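Carbonic anhydrase (Neosartorya fumigata, PDB 6LAI) probably catalyses the reversible hydration of carbon dioxide to hydrogencarbonate and a proton, as a zinc-dependent carbonic anhydrase of the beta class. Local coordinates at residues G59-D64 and E136-E141; N162-V167 and G175-E180. The protein carries 1 engineered substitution. All coordinates share one frame; numbering follows the deposited sequence.

Contact 1: G59-D64 and E136-E141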
# COMPACT_ATOMS: atom_id res chain seq x y z
N GLY A 59 -1.76 3.16 8.89
CA GLY A 59 -2.91 2.80 9.75
C GLY A 59 -4.10 2.26 8.98
O GLY A 59 -5.22 2.35 9.53
N ASN A 60 -3.90 1.71 7.78
CA ASN A 60 -5.03 1.16 6.97
C ASN A 60 -6.13 2.23 6.93
O ASN A 60 -7.34 1.92 7.03
CB ASN A 60 -5.49 -0.23 7.44
CG ASN A 60 -5.82 -0.38 8.91
OD1 ASN A 60 -4.91 -0.72 9.66
ND2 ASN A 60 -7.06 -0.11 9.33
N MET A 61 -5.76 3.49 6.72
CA MET A 61 -6.72 4.60 6.62
C MET A 61 -6.87 5.05 5.18
O MET A 61 -6.00 4.81 4.32
CB MET A 61 -6.28 5.80 7.44
CG MET A 61 -6.12 5.50 8.87
SD MET A 61 -5.92 7.11 9.76
CE MET A 61 -5.44 6.52 11.37
N MET A 62 -8.04 5.63 4.92
CA MET A 62 -8.36 6.39 3.71
C MET A 62 -8.73 7.78 4.21
O MET A 62 -9.63 7.91 5.07
CB MET A 62 -9.53 5.77 2.94
CG MET A 62 -9.21 4.40 2.47
SD MET A 62 -8.01 4.42 1.10
CE MET A 62 -9.24 4.59 -0.19
N VAL A 63 -7.98 8.79 3.77
CA VAL A 63 -8.14 10.18 4.27
C VAL A 63 -8.53 11.03 3.07
O VAL A 63 -8.59 10.52 1.95
CB VAL A 63 -6.83 10.63 4.94
CG1 VAL A 63 -6.47 9.75 6.13
CG2 VAL A 63 -5.67 10.75 3.95
N ASP A 64 -8.70 12.33 3.28
CA ASP A 64 -9.18 13.18 2.17
C ASP A 64 -7.95 13.64 1.40
O ASP A 64 -7.49 14.78 1.61
CB ASP A 64 -10.03 14.32 2.73
CG ASP A 64 -10.47 15.33 1.69
OD1 ASP A 64 -10.46 14.99 0.49
OD2 ASP A 64 -10.82 16.44 2.09
N GLU A 136 -9.53 -1.74 16.51
CA GLU A 136 -10.91 -2.13 16.10
C GLU A 136 -11.72 -0.87 15.79
O GLU A 136 -12.39 -0.80 14.74
CB GLU A 136 -11.55 -2.93 17.22
CG GLU A 136 -10.92 -4.28 17.48
CD GLU A 136 -11.33 -4.93 18.80
OE1 GLU A 136 -12.16 -4.30 19.49
OE2 GLU A 136 -10.79 -6.02 19.12
N LEU A 137 -11.67 0.13 16.65
CA LEU A 137 -12.39 1.40 16.46
C LEU A 137 -11.93 2.09 15.17
O LEU A 137 -12.74 2.70 14.51
CB LEU A 137 -12.22 2.28 17.68
CG LEU A 137 -12.94 1.80 18.93
CD1 LEU A 137 -12.35 2.53 20.14
CD2 LEU A 137 -14.45 1.99 18.83
N ASN A 138 -10.63 2.07 14.85
CA ASN A 138 -10.14 2.70 13.62
C ASN A 138 -10.76 1.97 12.42
O ASN A 138 -11.20 2.61 11.46
CB ASN A 138 -8.60 2.69 13.64
CG ASN A 138 -8.02 3.33 12.41
OD1 ASN A 138 -8.35 4.45 12.05
ND2 ASN A 138 -7.13 2.60 11.72
N VAL A 139 -10.78 0.65 12.44
CA VAL A 139 -11.40 -0.12 11.32
C VAL A 139 -12.87 0.32 11.17
O VAL A 139 -13.27 0.68 10.04
CB VAL A 139 -11.26 -1.64 11.45
CG1 VAL A 139 -12.07 -2.34 10.37
CG2 VAL A 139 -9.81 -2.09 11.37
N LEU A 140 -13.61 0.35 12.25
CA LEU A 140 -15.05 0.73 12.18
C LEU A 140 -15.19 2.15 11.62
O LEU A 140 -16.03 2.37 10.70
CB LEU A 140 -15.66 0.66 13.58
CG LEU A 140 -15.85 -0.76 14.08
CD1 LEU A 140 -16.15 -0.81 15.56
CD2 LEU A 140 -16.98 -1.44 13.29
N GLU A 141 -14.38 3.10 12.09
CA GLU A 141 -14.48 4.50 11.62
C GLU A 141 -14.09 4.56 10.15
O GLU A 141 -14.69 5.34 9.39
CB GLU A 141 -13.56 5.40 12.44
CG GLU A 141 -13.23 6.74 11.77
CD GLU A 141 -14.43 7.66 11.62
OE1 GLU A 141 -15.41 7.44 12.35
OE2 GLU A 141 -14.37 8.56 10.74
O HOH W 1 -6.98 -0.26 12.54
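With CG swung opposite its own backbone N (chi1 -180°), the side chain of Asn138 leaves helix 128-148 toward the loop 59-64, while Asn60 folds CG in between its backbone N and carbonyl carbon (chi1 52°) and thereby brings ND2 round to meet it. This is the beta-class carbonic anhydrase fold at its zinc site: the loop follows strand 52-57, and the side chain of Asn60 also packs on Cys34, a ligand of the zinc ion. Asn138 ND2 donates to Gly59 O at 2.9 Å. The acceptor lies almost exactly in the plane of the Asn138 amide, and the donor in turn lies in the carbonyl plane, although the N-H is bent away from a straight line at 136°. The same ND2 gives a second hydrogen bond, 3.0 Å to the oxygen of a water, which also accepts from Asn60 ND2 at 3.2 Å. The water therefore joins two amide nitrogens that could not bond to each other. At the other end of the Asn138 amide, OD1 has a weak bond from Gln142 NE2, one helical turn on; Gln142 OE1 accepts from Met62 N, a second tie between helix and loop. Met61 runs its extended chain across the Asn138 side chain at about a right angle, placing its methyl CE 3.6 Å from Asn138 OD1.

Contact 2: N162-V167 and G175-E180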
# COMPACT_ATOMS: atom_id res chain seq x y z
N ASN A 162 -20.05 -3.10 -1.45
CA ASN A 162 -20.05 -3.44 -0.02
C ASN A 162 -18.65 -3.09 0.49
O ASN A 162 -17.66 -3.33 -0.21
CB ASN A 162 -20.38 -4.90 0.27
CG ASN A 162 -21.85 -5.25 0.01
OD1 ASN A 162 -22.71 -4.83 0.73
ND2 ASN A 162 -22.09 -6.07 -0.97
N ILE A 163 -18.64 -2.50 1.66
CA ILE A 163 -17.40 -2.18 2.40
C ILE A 163 -17.43 -2.99 3.69
O ILE A 163 -18.41 -2.95 4.41
CB ILE A 163 -17.27 -0.67 2.65
CG1 ILE A 163 -17.50 0.13 1.38
CG2 ILE A 163 -15.93 -0.35 3.29
CD1 ILE A 163 -17.20 1.57 1.45
N TRP A 164 -16.33 -3.69 3.98
CA TRP A 164 -16.23 -4.64 5.09
C TRP A 164 -15.06 -4.27 5.98
O TRP A 164 -14.05 -3.72 5.45
CB TRP A 164 -16.07 -6.06 4.55
CG TRP A 164 -17.04 -6.44 3.48
CD1 TRP A 164 -16.81 -6.49 2.15
CD2 TRP A 164 -18.37 -6.95 3.70
NE1 TRP A 164 -17.94 -6.94 1.49
CE2 TRP A 164 -18.87 -7.27 2.43
CE3 TRP A 164 -19.17 -7.14 4.83
CZ2 TRP A 164 -20.17 -7.72 2.24
CZ3 TRP A 164 -20.45 -7.63 4.63
CH2 TRP A 164 -20.91 -7.93 3.36
N GLY A 165 -15.19 -4.52 7.28
CA GLY A 165 -14.09 -4.30 8.22
C GLY A 165 -13.65 -5.60 8.83
O GLY A 165 -14.51 -6.45 9.20
N MET A 166 -12.35 -5.81 8.95
CA MET A 166 -11.85 -6.97 9.70
C MET A 166 -10.55 -6.58 10.40
O MET A 166 -10.00 -5.50 10.12
CB MET A 166 -11.59 -8.17 8.80
CG MET A 166 -10.56 -7.96 7.76
SD MET A 166 -9.95 -9.43 6.94
CE MET A 166 -8.99 -10.14 8.26
N VAL A 167 -10.17 -7.42 11.34
CA VAL A 167 -8.89 -7.26 12.05
C VAL A 167 -8.17 -8.60 11.98
O VAL A 167 -8.78 -9.65 12.23
CB VAL A 167 -9.05 -6.82 13.51
CG1 VAL A 167 -7.74 -6.60 14.20
CG2 VAL A 167 -9.93 -5.61 13.63
N GLY A 175 -8.30 -13.98 10.87
CA GLY A 175 -9.00 -12.70 10.72
C GLY A 175 -10.34 -12.75 11.40
O GLY A 175 -10.87 -13.89 11.59
N TYR A 176 -10.83 -11.61 11.82
CA TYR A 176 -12.11 -11.44 12.55
C TYR A 176 -12.86 -10.33 11.86
O TYR A 176 -12.33 -9.21 11.79
CB TYR A 176 -11.89 -11.11 14.03
CG TYR A 176 -11.08 -12.17 14.75
CD1 TYR A 176 -11.69 -13.18 15.47
CD2 TYR A 176 -9.72 -12.16 14.68
CE1 TYR A 176 -10.93 -14.19 16.05
CE2 TYR A 176 -8.94 -13.16 15.24
CZ TYR A 176 -9.56 -14.18 15.94
OH TYR A 176 -8.77 -15.14 16.51
N GLN A 177 -14.09 -10.63 11.42
CA GLN A 177 -14.92 -9.62 10.80
C GLN A 177 -15.54 -8.76 11.91
O GLN A 177 -15.98 -9.31 12.95
CB GLN A 177 -15.97 -10.27 9.90
CG GLN A 177 -16.81 -9.25 9.18
CD GLN A 177 -17.95 -9.90 8.46
OE1 GLN A 177 -18.11 -11.12 8.47
NE2 GLN A 177 -18.75 -9.06 7.83
N LEU A 178 -15.61 -7.46 11.68
CA LEU A 178 -16.37 -6.55 12.55
C LEU A 178 -17.82 -6.56 12.06
O LEU A 178 -18.09 -6.21 10.90
CB LEU A 178 -15.70 -5.17 12.53
CG LEU A 178 -14.48 -5.07 13.44
CD1 LEU A 178 -13.60 -3.88 13.10
CD2 LEU A 178 -14.90 -4.99 14.89
N ILE A 179 -18.74 -7.06 12.90
CA ILE A 179 -20.17 -7.19 12.49
C ILE A 179 -20.93 -5.91 12.85
O ILE A 179 -21.41 -5.25 11.90
CB ILE A 179 -20.81 -8.51 12.98
CG1 ILE A 179 -20.42 -9.65 12.03
CG2 ILE A 179 -22.33 -8.40 13.13
CD1 ILE A 179 -21.00 -11.00 12.41
N GLU A 180 -21.02 -5.51 14.13
CA GLU A 180 -21.60 -4.19 14.51
C GLU A 180 -23.00 -3.98 13.88
O GLU A 180 -23.86 -4.85 13.75
CB GLU A 180 -20.67 -3.07 14.03
CG GLU A 180 -20.85 -1.75 14.78
CD GLU A 180 -22.03 -0.92 14.31
OE1 GLU A 180 -22.22 -0.82 13.08
OE2 GLU A 180 -22.77 -0.39 15.17
O HOH W 2 -17.72 -5.79 8.27
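The indole of Trp164 and the amide of Gln177 meet obliquely, their planes 78° apart, with Gln177 NE2 3.6 Å from Trp164 CE3; a water sits in the indole plane at the ring edge, and the ring of Trp21 also meets the indole. The phenol of Tyr176 takes Val167 O at its own edge, CD2 being 3.6 Å from that oxygen. Away from this contact, Trp164 NE1 bonds to Asn83 OD1 and Tyr176 OH to Thr172 OG1. The backbones form the antiparallel hairpin of strands 162-169 and 174-178; the directions of 162-167 and 175-178 lie 138° apart, well short of strictly antiparallel. Val167 and Tyr176 are the hydrogen-bonded pair, exchanging N-H to O bonds in both directions, the shorter from Val167 N to Tyr176 O at 2.8 Å. Met166 and Gln177 form the adjoining non-hydrogen-bonded pair, and beyond it Leu178 N reaches Gly165 O at 2.9 Å, nearly straight at the hydrogen (169°) but from above the carbonyl plane. Where the strands part, the water takes over: it accepts from Gly165 N at 3.0 Å, donates to Leu178 O and receives a weak bond from Gln177 NE2. Met166, bent at chi3, lays CE 3.6 Å from Gly175 CA, a close fit against a residue with no side chain. Acceptor and donor at once, the water satisfies Gly165 N and Leu178 O, too far apart to pair directly.

Following the chain, strand 52-57 leads into the loop 59-64, and contact 1 closes when helix 128-148 returns to it 72 residues later, after a span that includes helix 66-77, strand 83-89 and helix 107-117. Contact 2 opens only afterwards and closes a short hairpin between strands 162-169 and 174-178, so the two are in series, neither nested nor crossed. Helix 128-148 links them in space: Val139, whose CG2 approaches Asn60, turns CG1 onto Leu178 CD1 (3.5 Å) and onto Gly165 CA. The loop beside the zinc site is thus joined through one helix to the C-terminal hairpin of the sheet.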